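PDB 2OYA: macrophage receptor MARCO from Mus musculus, which serves as a macrophage scavenger receptor, its cysteine-rich SRCR domain contributing to ligand recognition through a basic and an acidic cluster. Local coordinates for residues A[17-22]-A[26-31]; A[30-35]-A[88-93]. One frame throughout, in Å; residues are numbered along the deposited sequence.

Contact 1 (A[17-22]-A[26-31])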
ATOM      1  N   ARG A  17      -5.820  -3.211  -4.561  1.00  6.81           N
ATOM      2  CA  ARG A  17      -5.458  -1.806  -4.341  1.00  6.79           C
ATOM      3  C   ARG A  17      -4.905  -1.629  -2.922  1.00  6.81           C
ATOM      4  O   ARG A  17      -5.473  -2.160  -1.953  1.00  6.88           O
ATOM      5  CB  ARG A  17      -6.679  -0.912  -4.581  1.00  7.50           C
ATOM      6  CG  ARG A  17      -6.466   0.567  -4.340  1.00  8.05           C
ATOM      7  CD  ARG A  17      -7.753   1.349  -4.670  1.00  7.08           C
ATOM      8  NE  ARG A  17      -8.893   0.881  -3.882  1.00  6.88           N
ATOM      9  CZ  ARG A  17      -9.866   0.066  -4.311  1.00  8.96           C
ATOM     10  NH1 ARG A  17      -9.904  -0.384  -5.567  1.00  6.37           N
ATOM     11  NH2 ARG A  17     -10.842  -0.265  -3.470  1.00  8.32           N
ATOM     12  N   ALA A  18      -3.807  -0.874  -2.802  1.00  6.69           N
ATOM     13  CA  ALA A  18      -3.198  -0.577  -1.499  1.00  6.41           C
ATOM     14  C   ALA A  18      -3.954   0.567  -0.812  1.00  6.78           C
ATOM     15  O   ALA A  18      -4.047   1.681  -1.361  1.00  6.47           O
ATOM     16  CB  ALA A  18      -1.710  -0.214  -1.666  1.00  6.43           C
ATOM     17  N   GLU A  19      -4.480   0.296   0.379  1.00  5.98           N
ATOM     18  CA  GLU A  19      -5.159   1.349   1.157  1.00  6.19           C
ATOM     19  C   GLU A  19      -4.526   1.557   2.516  1.00  6.29           C
ATOM     20  O   GLU A  19      -3.900   0.658   3.050  1.00  6.49           O
ATOM     21  CB  GLU A  19      -6.668   1.080   1.268  1.00  5.51           C
ATOM     22  CG  GLU A  19      -7.343   1.119  -0.111  1.00  5.79           C
ATOM     23  CD  GLU A  19      -8.857   1.070  -0.066  1.00  8.55           C
ATOM     24  OE1 GLU A  19      -9.458   1.146  -1.163  1.00  8.23           O
ATOM     25  OE2 GLU A  19      -9.446   0.980   1.044  1.00  7.52           O
ATOM     26  N   VAL A  20      -4.678   2.769   3.051  1.00  6.66           N
ATOM     27  CA  VAL A  20      -4.010   3.175   4.276  1.00  6.79           C
ATOM     28  C   VAL A  20      -5.028   3.910   5.148  1.00  6.62           C
ATOM     29  O   VAL A  20      -5.894   4.610   4.629  1.00  5.41           O
ATOM     30  CB  VAL A  20      -2.742   4.051   3.973  1.00  7.63           C
ATOM     31  CG1 VAL A  20      -3.110   5.366   3.260  1.00  7.73           C
ATOM     32  CG2 VAL A  20      -1.948   4.333   5.213  1.00 10.38           C
ATOM     33  N   TYR A  21      -4.938   3.695   6.461  1.00  6.79           N
ATOM     34  CA  TYR A  21      -5.877   4.272   7.418  1.00  7.51           C
ATOM     35  C   TYR A  21      -5.227   5.479   8.104  1.00  8.12           C
ATOM     36  O   TYR A  21      -4.236   5.340   8.846  1.00  8.35           O
ATOM     37  CB  TYR A  21      -6.287   3.203   8.443  1.00  8.19           C
ATOM     38  CG  TYR A  21      -7.481   3.587   9.278  1.00  9.25           C
ATOM     39  CD1 TYR A  21      -8.787   3.495   8.763  1.00 10.84           C
ATOM     40  CD2 TYR A  21      -7.319   4.040  10.585  1.00 11.47           C
ATOM     41  CE1 TYR A  21      -9.894   3.854   9.544  1.00 12.84           C
ATOM     42  CE2 TYR A  21      -8.421   4.392  11.371  1.00 12.36           C
ATOM     43  CZ  TYR A  21      -9.696   4.291  10.851  1.00 12.25           C
ATOM     44  OH  TYR A  21     -10.793   4.648  11.628  1.00 13.25           O
ATOM     45  N   TYR A  22      -5.767   6.664   7.838  1.00  7.99           N
ATOM     46  CA  TYR A  22      -5.191   7.909   8.344  1.00  8.36           C
ATOM     47  C   TYR A  22      -6.352   8.854   8.654  1.00  8.59           C
ATOM     48  O   TYR A  22      -7.369   8.858   7.952  1.00  6.96           O
ATOM     49  CB  TYR A  22      -4.249   8.497   7.291  1.00  9.01           C
ATOM     50  CG  TYR A  22      -3.708   9.873   7.584  1.00  9.93           C
ATOM     51  CD1 TYR A  22      -2.497  10.032   8.260  1.00 12.43           C
ATOM     52  CD2 TYR A  22      -4.389  11.016   7.152  1.00 12.98           C
ATOM     53  CE1 TYR A  22      -1.976  11.319   8.519  1.00 12.42           C
ATOM     54  CE2 TYR A  22      -3.901  12.290   7.411  1.00 11.76           C
ATOM     55  CZ  TYR A  22      -2.691  12.433   8.088  1.00 11.99           C
ATOM     56  OH  TYR A  22      -2.207  13.703   8.313  1.00 12.38           O
ATOM     57  N   TRP A  26     -10.212   5.141   5.869  1.00  8.87           N
ATOM     58  CA  TRP A  26      -9.463   4.482   4.794  1.00  7.94           C
ATOM     59  C   TRP A  26      -9.334   5.380   3.572  1.00  7.02           C
ATOM     60  O   TRP A  26     -10.316   5.971   3.103  1.00  7.34           O
ATOM     61  CB  TRP A  26     -10.115   3.141   4.400  1.00  7.67           C
ATOM     62  CG  TRP A  26      -9.964   2.106   5.466  1.00  8.36           C
ATOM     63  CD1 TRP A  26     -10.926   1.683   6.344  1.00  9.12           C
ATOM     64  CD2 TRP A  26      -8.771   1.397   5.803  1.00  9.81           C
ATOM     65  NE1 TRP A  26     -10.410   0.719   7.190  1.00  9.19           N
ATOM     66  CE2 TRP A  26      -9.087   0.534   6.887  1.00 10.39           C
ATOM     67  CE3 TRP A  26      -7.461   1.391   5.289  1.00  8.57           C
ATOM     68  CZ2 TRP A  26      -8.141  -0.321   7.462  1.00  9.40           C
ATOM     69  CZ3 TRP A  26      -6.521   0.551   5.871  1.00  9.23           C
ATOM     70  CH2 TRP A  26      -6.859  -0.283   6.950  1.00  8.13           C
ATOM     71  N   GLY A  27      -8.109   5.457   3.045  1.00  6.63           N
ATOM     72  CA  GLY A  27      -7.849   6.185   1.812  1.00  5.98           C
ATOM     73  C   GLY A  27      -6.813   5.449   0.984  1.00  5.89           C
ATOM     74  O   GLY A  27      -6.268   4.427   1.403  1.00  5.75           O
ATOM     75  N   THR A  28      -6.532   5.993  -0.190  1.00  5.73           N
ATOM     76  CA  THR A  28      -5.743   5.294  -1.184  1.00  5.90           C
ATOM     77  C   THR A  28      -4.361   5.956  -1.370  1.00  6.39           C
ATOM     78  O   THR A  28      -4.018   6.953  -0.711  1.00  6.05           O
ATOM     79  CB  THR A  28      -6.501   5.232  -2.524  1.00  5.79           C
ATOM     80  OG1 THR A  28      -6.697   6.567  -3.018  1.00  4.91           O
ATOM     81  CG2 THR A  28      -7.868   4.500  -2.361  1.00  5.91           C
ATOM     82  N   ILE A  29      -3.565   5.368  -2.255  1.00  5.47           N
ATOM     83  CA  ILE A  29      -2.190   5.803  -2.477  1.00  6.25           C
ATOM     84  C   ILE A  29      -2.042   6.093  -3.973  1.00  5.94           C
ATOM     85  O   ILE A  29      -2.238   5.196  -4.803  1.00  6.00           O
ATOM     86  CB  ILE A  29      -1.208   4.685  -2.081  1.00  5.86           C
ATOM     87  CG1 ILE A  29      -1.376   4.334  -0.584  1.00  7.06           C
ATOM     88  CG2 ILE A  29       0.246   5.099  -2.401  1.00  6.31           C
ATOM     89  CD1 ILE A  29      -0.536   3.123  -0.116  1.00  7.36           C
ATOM     90  N   CYS A  30      -1.720   7.330  -4.327  1.00  6.39           N
ATOM     91  CA  CYS A  30      -1.457   7.631  -5.732  1.00  6.32           C
ATOM     92  C   CYS A  30      -0.226   6.869  -6.242  1.00  5.79           C
ATOM     93  O   CYS A  30       0.751   6.687  -5.500  1.00  6.80           O
ATOM     94  CB  CYS A  30      -1.299   9.140  -5.937  1.00  6.91           C
ATOM     95  SG  CYS A  30      -1.164   9.558  -7.690  1.00 10.07           S
ATOM     96  N   ASP A  31      -0.263   6.422  -7.498  1.00  5.08           N
ATOM     97  CA  ASP A  31       0.834   5.589  -8.005  1.00  6.22           C
ATOM     98  C   ASP A  31       2.094   6.377  -8.456  1.00  6.81           C
ATOM     99  O   ASP A  31       3.057   5.775  -8.959  1.00  6.37           O
ATOM    100  CB  ASP A  31       0.357   4.628  -9.079  1.00  5.18           C
ATOM    101  CG  ASP A  31       0.050   5.327 -10.410  1.00  6.63           C
ATOM    102  OD1 ASP A  31       0.211   6.567 -10.496  1.00  7.03           O
ATOM    103  OD2 ASP A  31      -0.338   4.614 -11.370  1.00  6.75           O
TER
HETATM  104  O   HOH W   1      -4.305   2.854  -3.602  1.00  6.57           O

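Contact 2 (A[30-35]-A[88-93]). With SO4 (sulfate ion), chain D.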
ATOM      1  N   CYS A  30      -1.720   7.330  -4.327  1.00  6.39           N
ATOM      2  CA  CYS A  30      -1.457   7.631  -5.732  1.00  6.32           C
ATOM      3  C   CYS A  30      -0.226   6.869  -6.242  1.00  5.79           C
ATOM      4  O   CYS A  30       0.751   6.687  -5.500  1.00  6.80           O
ATOM      5  CB  CYS A  30      -1.299   9.140  -5.937  1.00  6.91           C
ATOM      6  SG  CYS A  30      -1.164   9.558  -7.690  1.00 10.07           S
ATOM      7  N   ASP A  31      -0.263   6.422  -7.498  1.00  5.08           N
ATOM      8  CA  ASP A  31       0.834   5.589  -8.005  1.00  6.22           C
ATOM      9  C   ASP A  31       2.094   6.377  -8.456  1.00  6.81           C
ATOM     10  O   ASP A  31       3.057   5.775  -8.959  1.00  6.37           O
ATOM     11  CB  ASP A  31       0.357   4.628  -9.079  1.00  5.18           C
ATOM     12  CG  ASP A  31       0.050   5.327 -10.410  1.00  6.63           C
ATOM     13  OD1 ASP A  31       0.211   6.567 -10.496  1.00  7.03           O
ATOM     14  OD2 ASP A  31      -0.338   4.614 -11.370  1.00  6.75           O
ATOM     15  N   ASP A  32       2.079   7.702  -8.266  0.50  7.88           N
ATOM     16  CA  ASP A  32       3.245   8.534  -8.602  0.50  8.79           C
ATOM     17  C   ASP A  32       4.453   8.031  -7.815  0.50  8.98           C
ATOM     18  O   ASP A  32       4.435   8.069  -6.585  0.50  9.28           O
ATOM     19  CB  ASP A  32       3.017  10.006  -8.228  0.50  9.40           C
ATOM     20  CG  ASP A  32       1.917  10.685  -9.035  0.50 10.83           C
ATOM     21  OD1 ASP A  32       1.559  10.217 -10.142  0.50 14.04           O
ATOM     22  OD2 ASP A  32       1.423  11.731  -8.546  0.50 12.92           O
ATOM     23  N   ASP A  33       5.493   7.574  -8.521  1.00  8.76           N
ATOM     24  CA  ASP A  33       6.751   7.059  -7.877  1.00  9.50           C
ATOM     25  C   ASP A  33       6.558   5.767  -7.079  1.00  8.18           C
ATOM     26  O   ASP A  33       7.452   5.353  -6.349  1.00  8.55           O
ATOM     27  CB  ASP A  33       7.413   8.094  -6.934  1.00 10.55           C
ATOM     28  CG  ASP A  33       7.853   9.360  -7.639  1.00 15.41           C
ATOM     29  OD1 ASP A  33       8.207   9.310  -8.842  1.00 17.34           O
ATOM     30  OD2 ASP A  33       7.871  10.409  -6.945  1.00 20.90           O
ATOM     31  N   TRP A  34       5.393   5.133  -7.209  1.00  7.26           N
ATOM     32  CA  TRP A  34       5.092   3.909  -6.467  1.00  5.83           C
ATOM     33  C   TRP A  34       5.863   2.776  -7.121  1.00  7.17           C
ATOM     34  O   TRP A  34       5.654   2.471  -8.293  1.00  7.10           O
ATOM     35  CB  TRP A  34       3.593   3.638  -6.482  1.00  6.20           C
ATOM     36  CG  TRP A  34       3.147   2.418  -5.723  1.00  5.19           C
ATOM     37  CD1 TRP A  34       2.725   1.221  -6.245  1.00  5.50           C
ATOM     38  CD2 TRP A  34       3.040   2.298  -4.300  1.00  6.18           C
ATOM     39  NE1 TRP A  34       2.363   0.363  -5.231  1.00  4.26           N
ATOM     40  CE2 TRP A  34       2.547   1.000  -4.026  1.00  4.25           C
ATOM     41  CE3 TRP A  34       3.317   3.165  -3.226  1.00  4.96           C
ATOM     42  CZ2 TRP A  34       2.332   0.535  -2.714  1.00  6.85           C
ATOM     43  CZ3 TRP A  34       3.097   2.708  -1.917  1.00  5.24           C
ATOM     44  CH2 TRP A  34       2.612   1.395  -1.679  1.00  6.30           C
ATOM     45  N   ASP A  35       6.784   2.178  -6.370  1.00  7.37           N
ATOM     46  CA  ASP A  35       7.671   1.176  -6.961  1.00  7.92           C
ATOM     47  C   ASP A  35       7.758  -0.100  -6.099  1.00  7.79           C
ATOM     48  O   ASP A  35       7.079  -0.204  -5.093  1.00  7.31           O
ATOM     49  CB  ASP A  35       9.049   1.796  -7.298  1.00  8.29           C
ATOM     50  CG  ASP A  35       9.851   2.185  -6.075  1.00 10.84           C
ATOM     51  OD1 ASP A  35      10.876   2.884  -6.252  1.00 14.91           O
ATOM     52  OD2 ASP A  35       9.474   1.805  -4.939  1.00 12.25           O
ATOM     53  N   ASN A  88      -1.691  15.381   0.577  1.00 14.86           N
ATOM     54  CA  ASN A  88      -1.191  16.282  -0.481  1.00 15.78           C
ATOM     55  C   ASN A  88      -0.900  15.515  -1.770  1.00 15.15           C
ATOM     56  O   ASN A  88       0.109  14.822  -1.860  1.00 15.37           O
ATOM     57  CB  ASN A  88       0.068  17.033   0.006  1.00 16.29           C
ATOM     58  CG  ASN A  88       0.675  17.972  -1.059  1.00 18.55           C
ATOM     59  OD1 ASN A  88       1.889  18.163  -1.096  1.00 23.05           O
ATOM     60  ND2 ASN A  88      -0.161  18.566  -1.897  1.00 19.65           N
ATOM     61  N   HIS A  89      -1.791  15.643  -2.755  1.00 14.53           N
ATOM     62  CA  HIS A  89      -1.650  14.932  -4.036  1.00 13.54           C
ATOM     63  C   HIS A  89      -2.222  15.757  -5.194  1.00 13.29           C
ATOM     64  O   HIS A  89      -2.999  16.686  -4.985  1.00 13.27           O
ATOM     65  CB  HIS A  89      -2.385  13.581  -3.968  1.00 13.56           C
ATOM     66  CG  HIS A  89      -3.876  13.726  -3.882  1.00 13.46           C
ATOM     67  ND1 HIS A  89      -4.675  13.796  -5.001  1.00 11.19           N
ATOM     68  CD2 HIS A  89      -4.696  13.908  -2.820  1.00 11.41           C
ATOM     69  CE1 HIS A  89      -5.932  13.975  -4.630  1.00 12.75           C
ATOM     70  NE2 HIS A  89      -5.968  14.049  -3.311  1.00 12.95           N
ATOM     71  N   ASN A  90      -1.845  15.408  -6.417  0.80 12.65           N
ATOM     72  CA  ASN A  90      -2.546  15.929  -7.583  0.80 12.54           C
ATOM     73  C   ASN A  90      -3.010  14.749  -8.429  0.80 11.28           C
ATOM     74  O   ASN A  90      -2.633  14.615  -9.593  0.80 11.75           O
ATOM     75  CB  ASN A  90      -1.652  16.891  -8.371  0.80 13.30           C
ATOM     76  CG  ASN A  90      -0.304  16.277  -8.769  0.80 16.19           C
ATOM     77  OD1 ASN A  90       0.022  15.126  -8.428  0.80 20.56           O
ATOM     78  ND2 ASN A  90       0.491  17.059  -9.504  0.80 17.75           N
ATOM     79  N   CYS A  91      -3.811  13.879  -7.809  1.00 10.16           N
ATOM     80  CA  CYS A  91      -4.204  12.605  -8.408  1.00  9.32           C
ATOM     81  C   CYS A  91      -5.710  12.386  -8.400  1.00  8.82           C
ATOM     82  O   CYS A  91      -6.464  13.088  -7.700  1.00  7.32           O
ATOM     83  CB  CYS A  91      -3.558  11.439  -7.651  1.00  9.57           C
ATOM     84  SG  CYS A  91      -1.754  11.518  -7.702  1.00 11.78           S
ATOM     85  N   VAL A  92      -6.125  11.380  -9.167  1.00  7.72           N
ATOM     86  CA  VAL A  92      -7.505  10.881  -9.131  1.00  7.59           C
ATOM     87  C   VAL A  92      -7.446   9.380  -8.839  1.00  7.36           C
ATOM     88  O   VAL A  92      -6.351   8.778  -8.915  1.00  7.20           O
ATOM     89  CB  VAL A  92      -8.257  11.174 -10.449  1.00  7.12           C
ATOM     90  CG1 VAL A  92      -8.384  12.666 -10.671  1.00  8.52           C
ATOM     91  CG2 VAL A  92      -7.555  10.532 -11.640  1.00  7.08           C
ATOM     92  N   HIS A  93      -8.594   8.771  -8.530  1.00  6.36           N
ATOM     93  CA  HIS A  93      -8.592   7.366  -8.119  1.00  6.04           C
ATOM     94  C   HIS A  93      -8.269   6.380  -9.234  1.00  5.06           C
ATOM     95  O   HIS A  93      -7.887   5.258  -8.948  1.00  5.61           O
ATOM     96  CB  HIS A  93      -9.882   6.962  -7.398  1.00  5.60           C
ATOM     97  CG  HIS A  93      -9.975   7.508  -6.005  1.00  6.29           C
ATOM     98  ND1 HIS A  93      -9.282   6.961  -4.943  1.00  5.70           N
ATOM     99  CD2 HIS A  93     -10.659   8.565  -5.508  1.00  7.93           C
ATOM    100  CE1 HIS A  93      -9.550   7.649  -3.846  1.00  6.59           C
ATOM    101  NE2 HIS A  93     -10.382   8.631  -4.161  1.00  6.69           N
TER
HETATM  102  S   SO4 D 202     -12.289   9.720  -8.863  0.70 17.22           S
HETATM  103  O1  SO4 D 202     -13.224   9.529  -7.749  0.70 14.61           O
HETATM  104  O2  SO4 D 202     -12.126   8.438  -9.544  0.70 17.54           O
HETATM  105  O3  SO4 D 202     -12.876  10.660  -9.820  0.70 16.42           O
HETATM  106  O4  SO4 D 202     -11.005  10.284  -8.451  0.70  9.88           O

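Contact 1 (A[17-22]-A[26-31])
Tyr21 and Trp26 face each other near the turn of a beta hairpin, strands 17-22 and 25-29 of the SRCR domain, and form a T-shaped (edge-to-face) pair. The tyrosine edge meets the indole face with CD1 of Tyr21 3.5 Å from CE2 of Trp26, the ring planes 61° apart. Tyr21 CB also sits over the indole's six-membered ring, 3.7 Å from its centroid, a CH-pi contact; with CG of Trp26 beside its own backbone N (chi1 -70°), the large ring is laid across the neighbouring strand. Val20 and Gly27 form the antiparallel hydrogen-bonded pair, N of Val20 giving to O of Gly27 at 2.8 Å and N of Gly27 to O of Val20 at 2.9 Å. On the other face of the hairpin from the aromatic pair, branched, apolar Val20 and Ile29 suit their buried surroundings, and CD1 of Ile29 rests on CB of Ala18. The strands part toward residue 18, where a water accepts from Ile29 N. Thr28 turns its methyl toward Arg17 and Glu19, while its hydroxyl bonds to Asp96. Further out, Arg17 grips a single carboxylate oxygen side-on with two nitrogens: NE lies 2.8 Å from Glu19 OE1, using that oxygen's anti lone pair.

Contact 2 (A[30-35]-A[88-93])
Cys30 and Cys91 join two irregular segments by one of the three disulfides of this SRCR domain, their CA atoms 6.3 Å apart. Neither segment forms a regular helix or strand: after Cys30 the chain makes a type II beta turn from Asp31 to Trp34, closed by Trp34 N to Asp31 O at 3.0 Å, and it reaches the helix N-cap at Asp35. The positive phi of Asp33 (67°) falls at the third position of that turn. Across the contact SG of Cys30 and SG of Cys91 are 2.0 Å apart, with a chi3 of -80°. SG of Cys30 is anti to its backbone N (chi1 -173°), which extends it toward the facing loop, whereas SG of Cys91 lies beside its own N. In one of its two conformers, Asp32 places OD2 3.3 Å from SG of Cys91, with the Asp32 carboxylate nearly perpendicular to the Asn90 amide. The 88-93 loop is shaped from within, as the ring of His89 accepts the backbone N-H of Cys91 in its plane. Farther along, a sulfate ion, probably from the crystallisation liquor, takes a nearly straight bond from His93 N to its O4, 2.8 Å long.

Overall arrangement
Cys30 and Asp31 belong to both contacts, so the chain passes straight from the hairpin strand of contact 1 into the loop held by contact 2. Contact 1 is the more central: its centre lies about 6 Å from the centre of the chain, that of contact 2 about 12 Å, and it buries roughly 510 Å² rather than 143 Å². It combines strand pairing with apolar packing on one face and aromatic and ionic groups on the other; contact 2 relies on a covalent bond among acidic and polar side chains. The two meet where Trp34 packs on Ile29 and His93 on Thr28. Asp96 ties them further, bonding to both Thr28 and His93.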